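Local coordinates for CRISPR-associated protein, Cse1 family (Acidimicrobium ferrooxidans, PDB 4H3T) that probably serves as the large Cse1 subunit of the type I-E CRISPR Cascade complex, which recognises invading DNA in bacterial defence, at residues A409-A412 / A413-L416; E518-F521 / R522-L525. The protein carries 1 engineered substitution. One frame throughout, in Å; residues are numbered along the deposited sequence.

How the contacts relate
Each contact joins successive turns of a single helix of the C-terminal four-helix bundle, helix 397-415 for contact 1 and helix 511-532 for contact 2, with their centres about 10 Å apart. Contact 1 is mostly buried and rich in alanine, and backbone hydrogen bonds and small methyl groups dominate it. Contact 2 is only partly buried: an acidic and two basic side chains form a salt-bridge network on its exposed side, while Phe521 and Leu525 turn into the bundle. The apolar sides of the two helices meet directly. Leu416 CD2 lies 3.7 Å from Phe521 CE1, and Phe521 CB packs on the backbone of Ala415.

Contact 1 (A409-A412 / A413-L416); sequences AAHA and AQAL
Ala409 and Ala413 are joined by the first of four consecutive i to i+4 backbone hydrogen bonds of the alpha-helical kind along the C-terminal part of helix 397-415. Ala413 N donates to Ala409 O at 3.0 Å, Gln414 N and Ala415 N follow with Ala410 O and His411 O, and Leu416 N reaches Ala412 O at 3.0 Å. The straightest is the bond from Ala415 N to His411 O, with an N-H...O angle of 165°.

The side-chain carbons of the second turn rest against the carbonyl oxygens of the first: Ala413 CB lies 3.6 Å from Ala410 O, and Leu416 CG 3.5 Å from Ala412 O.

The polar side chains add a looser contact. With CG anti to the backbone N (chi1 -172°) and the chain extended beyond it, Gln414 runs alongside His411 and brings OE1 to the imidazole edge, 4.2 Å from His411 CD2. The oxygen lies near the ring plane and the ring and amide planes are 52° apart, an edge contact and not a stack.

Around this turn, Ala409 and Ala413 pack on helix 445-473, Ala412 packs on helix 481-504, His411 and Gln414 border helix 511-532, and Leu416 touches both of the last two helices.

Contact 2 (E518-F521 / R522-L525); sequences EDRF and RRML
Arg523 lays one face of its guanidinium over Arg520 CA, which sits 3.8 Å from the plane and toward the rim of the group. The same guanidinium belongs to a salt-bridge network of Asp519, Arg522 and Arg523 on helix 511-532, the last helix of the C-terminal four-helix bundle. Asp519 is the shared acid, spaced i to i+3 from one arginine and i to i+4 from the other, and each of its oxygens serves a different one.

Asp519 OD1 receives Arg522 NH1 at 2.9 Å on the anti side of the carboxylate, and the planes of the two groups are 47° apart. A bend at chi3 (88°) folds the Arg522 chain back to make this approach. Asp519 OD2 lies at the guanidinium edge of Arg523, in its plane, whereas Arg523 NH1 meets the carboxylate from above; the modelled separation of 2.5 Å between OD2 and NH1 is short enough for its exact value to be doubtful. Both bonds are bent, with N-H...O angles of 138°. Replacing Asp519 with an alanine would probably leave both arginine charges without their common mate and the two guanidinium groups free to turn.

Arg520 runs alongside Arg523 but sends its own charged end elsewhere, where NH2 bonds to the carbonyl oxygen of His438. Beneath these charges, backbone bonds of the i to i+4 kind continue the helix, among them Leu525 N to Phe521 O at 2.9 Å.

On the buried side, Phe521 packs on Ala495 and Ala499 of helix 481-504 and on Val419 of helix 417-420. One turn on, Leu525 points the same way, and its CD2 methyl lies 4.0 Å from Phe521 CZ.

Contact 1 (A409-A412 / A413-L416)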
loop_
_atom_site.group_PDB
_atom_site.type_symbol
_atom_site.label_atom_id
_atom_site.label_comp_id
_atom_site.label_asym_id
_atom_site.label_seq_id
_atom_site.Cartn_x
_atom_site.Cartn_y
_atom_site.Cartn_z
ATOM N N ALA A 409 1.703 -22.294 -9.573
ATOM C CA ALA A 409 0.659 -21.587 -10.338
ATOM C C ALA A 409 1.266 -20.932 -11.623
ATOM O O ALA A 409 0.648 -20.965 -12.685
ATOM C CB ALA A 409 -0.018 -20.536 -9.484
ATOM N N ALA A 410 2.407 -20.249 -11.473
ATOM C CA ALA A 410 3.111 -19.597 -12.587
ATOM C C ALA A 410 3.560 -20.645 -13.659
ATOM O O ALA A 410 3.371 -20.398 -14.846
ATOM C CB ALA A 410 4.293 -18.784 -12.086
ATOM N N HIS A 411 3.988 -21.832 -13.248
ATOM C CA HIS A 411 4.356 -22.864 -14.195
ATOM C C HIS A 411 3.119 -23.415 -14.873
ATOM O O HIS A 411 3.196 -23.689 -16.050
ATOM C CB HIS A 411 5.145 -24.032 -13.554
ATOM C CG HIS A 411 6.546 -23.674 -13.166
ATOM N ND1 HIS A 411 7.138 -24.219 -12.064
ATOM C CD2 HIS A 411 7.428 -22.854 -13.762
ATOM C CE1 HIS A 411 8.337 -23.672 -11.984
ATOM N NE2 HIS A 411 8.556 -22.852 -12.980
ATOM N N ALA A 412 1.981 -23.550 -14.180
ATOM C CA ALA A 412 0.749 -24.008 -14.853
ATOM C C ALA A 412 0.288 -22.970 -15.878
ATOM O O ALA A 412 -0.212 -23.319 -16.967
ATOM C CB ALA A 412 -0.354 -24.295 -13.835
ATOM N N ALA A 413 0.408 -21.687 -15.537
ATOM C CA ALA A 413 -0.001 -20.610 -16.475
ATOM C C ALA A 413 0.873 -20.641 -17.744
ATOM O O ALA A 413 0.382 -20.466 -18.831
ATOM C CB ALA A 413 0.118 -19.248 -15.800
ATOM N N GLN A 414 2.159 -20.882 -17.582
ATOM C CA GLN A 414 3.113 -20.968 -18.676
ATOM C C GLN A 414 2.808 -22.210 -19.507
ATOM O O GLN A 414 2.733 -22.117 -20.730
ATOM C CB GLN A 414 4.509 -21.009 -18.127
ATOM C CG GLN A 414 5.610 -20.902 -19.219
ATOM C CD GLN A 414 7.023 -21.029 -18.687
ATOM O OE1 GLN A 414 7.284 -20.938 -17.476
ATOM N NE2 GLN A 414 7.967 -21.299 -19.586
ATOM N N ALA A 415 2.560 -23.365 -18.864
ATOM C CA ALA A 415 2.191 -24.589 -19.589
ATOM C C ALA A 415 0.947 -24.400 -20.473
ATOM O O ALA A 415 0.859 -24.937 -21.582
ATOM C CB ALA A 415 1.956 -25.723 -18.624
ATOM N N LEU A 416 -0.024 -23.679 -19.974
ATOM C CA LEU A 416 -1.232 -23.366 -20.747
ATOM C C LEU A 416 -0.959 -22.565 -22.009
ATOM O O LEU A 416 -1.803 -22.561 -22.894
ATOM C CB LEU A 416 -2.235 -22.627 -19.892
ATOM C CG LEU A 416 -3.104 -23.531 -18.977
ATOM C CD1 LEU A 416 -3.884 -22.695 -18.009
ATOM C CD2 LEU A 416 -4.087 -24.385 -19.834
#

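Contact 2 (E518-F521 / R522-L525)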
loop_
_atom_site.group_PDB
_atom_site.type_symbol
_atom_site.label_atom_id
_atom_site.label_comp_id
_atom_site.label_asym_id
_atom_site.label_seq_id
_atom_site.Cartn_x
_atom_site.Cartn_y
_atom_site.Cartn_z
ATOM N N GLU A 518 -1.747 -29.728 -26.396
ATOM C CA GLU A 518 -2.140 -30.455 -25.198
ATOM C C GLU A 518 -0.959 -31.300 -24.670
ATOM O O GLU A 518 -0.743 -31.351 -23.455
ATOM C CB GLU A 518 -3.374 -31.359 -25.436
ATOM C CG GLU A 518 -3.885 -31.990 -24.125
ATOM C CD GLU A 518 -5.197 -32.746 -24.131
ATOM O OE1 GLU A 518 -5.623 -33.182 -23.036
ATOM O OE2 GLU A 518 -5.778 -32.946 -25.221
ATOM N N ASP A 519 -0.208 -31.954 -25.566
ATOM C CA ASP A 519 0.926 -32.812 -25.158
ATOM C C ASP A 519 2.016 -31.985 -24.487
ATOM O O ASP A 519 2.497 -32.369 -23.435
ATOM C CB ASP A 519 1.485 -33.570 -26.360
ATOM C CG ASP A 519 2.607 -34.540 -25.982
ATOM O OD1 ASP A 519 2.375 -35.413 -25.130
ATOM O OD2 ASP A 519 3.736 -34.310 -26.398
ATOM N N ARG A 520 2.361 -30.824 -25.069
ATOM C CA ARG A 520 3.355 -29.910 -24.503
ATOM C C ARG A 520 2.883 -29.364 -23.145
ATOM O O ARG A 520 3.661 -29.294 -22.226
ATOM C CB ARG A 520 3.631 -28.766 -25.468
ATOM C CG ARG A 520 4.364 -29.195 -26.744
ATOM C CD ARG A 520 4.260 -28.146 -27.837
ATOM N NE ARG A 520 5.138 -28.483 -28.951
ATOM C CZ ARG A 520 5.326 -27.775 -30.060
ATOM N NH1 ARG A 520 4.617 -26.677 -30.290
ATOM N NH2 ARG A 520 6.238 -28.151 -30.946
ATOM N N PHE A 521 1.635 -28.960 -23.045
ATOM C CA PHE A 521 1.011 -28.464 -21.791
ATOM C C PHE A 521 1.112 -29.548 -20.698
ATOM O O PHE A 521 1.597 -29.304 -19.581
ATOM C CB PHE A 521 -0.480 -28.056 -22.057
ATOM C CG PHE A 521 -1.430 -28.099 -20.883
ATOM C CD1 PHE A 521 -1.305 -27.200 -19.842
ATOM C CD2 PHE A 521 -2.366 -29.116 -20.762
ATOM C CE1 PHE A 521 -2.130 -27.271 -18.737
ATOM C CE2 PHE A 521 -3.225 -29.165 -19.665
ATOM C CZ PHE A 521 -3.072 -28.265 -18.643
ATOM N N ARG A 522 0.673 -30.740 -21.030
ATOM C CA ARG A 522 0.647 -31.835 -20.061
ATOM C C ARG A 522 2.088 -32.249 -19.600
ATOM O O ARG A 522 2.283 -32.517 -18.399
ATOM C CB ARG A 522 -0.153 -33.038 -20.639
ATOM C CG ARG A 522 -0.381 -34.196 -19.698
ATOM C CD ARG A 522 -0.723 -35.495 -20.428
ATOM N NE ARG A 522 0.502 -36.231 -20.777
ATOM C CZ ARG A 522 1.002 -36.422 -22.001
ATOM N NH1 ARG A 522 0.359 -35.962 -23.078
ATOM N NH2 ARG A 522 2.134 -37.097 -22.161
ATOM N N ARG A 523 3.084 -32.246 -20.509
ATOM C CA ARG A 523 4.456 -32.587 -20.133
ATOM C C ARG A 523 5.062 -31.496 -19.223
ATOM O O ARG A 523 5.773 -31.812 -18.276
ATOM C CB ARG A 523 5.388 -32.807 -21.376
ATOM C CG ARG A 523 5.129 -34.125 -22.130
ATOM C CD ARG A 523 6.026 -34.399 -23.409
ATOM N NE ARG A 523 6.779 -33.191 -23.825
ATOM C CZ ARG A 523 6.588 -32.434 -24.919
ATOM N NH1 ARG A 523 5.674 -32.768 -25.827
ATOM N NH2 ARG A 523 7.329 -31.352 -25.121
HETATM N N MSE A 524 4.828 -30.238 -19.551
HETATM C CA MSE A 524 5.355 -29.148 -18.741
HETATM C C MSE A 524 4.722 -29.160 -17.351
HETATM O O MSE A 524 5.417 -29.028 -16.345
HETATM C CB MSE A 524 5.134 -27.802 -19.392
HETATM C CG MSE A 524 5.685 -26.684 -18.509
HETATM SE SE MSE A 524 5.962 -24.907 -19.231
HETATM C CE MSE A 524 6.418 -24.243 -17.372
ATOM N N LEU A 525 3.414 -29.318 -17.309
ATOM C CA LEU A 525 2.668 -29.350 -16.055
ATOM C C LEU A 525 3.167 -30.499 -15.146
ATOM O O LEU A 525 3.396 -30.267 -13.967
ATOM C CB LEU A 525 1.175 -29.524 -16.326
ATOM C CG LEU A 525 0.242 -29.433 -15.093
ATOM C CD1 LEU A 525 0.367 -28.038 -14.413
ATOM C CD2 LEU A 525 -1.223 -29.789 -15.495
#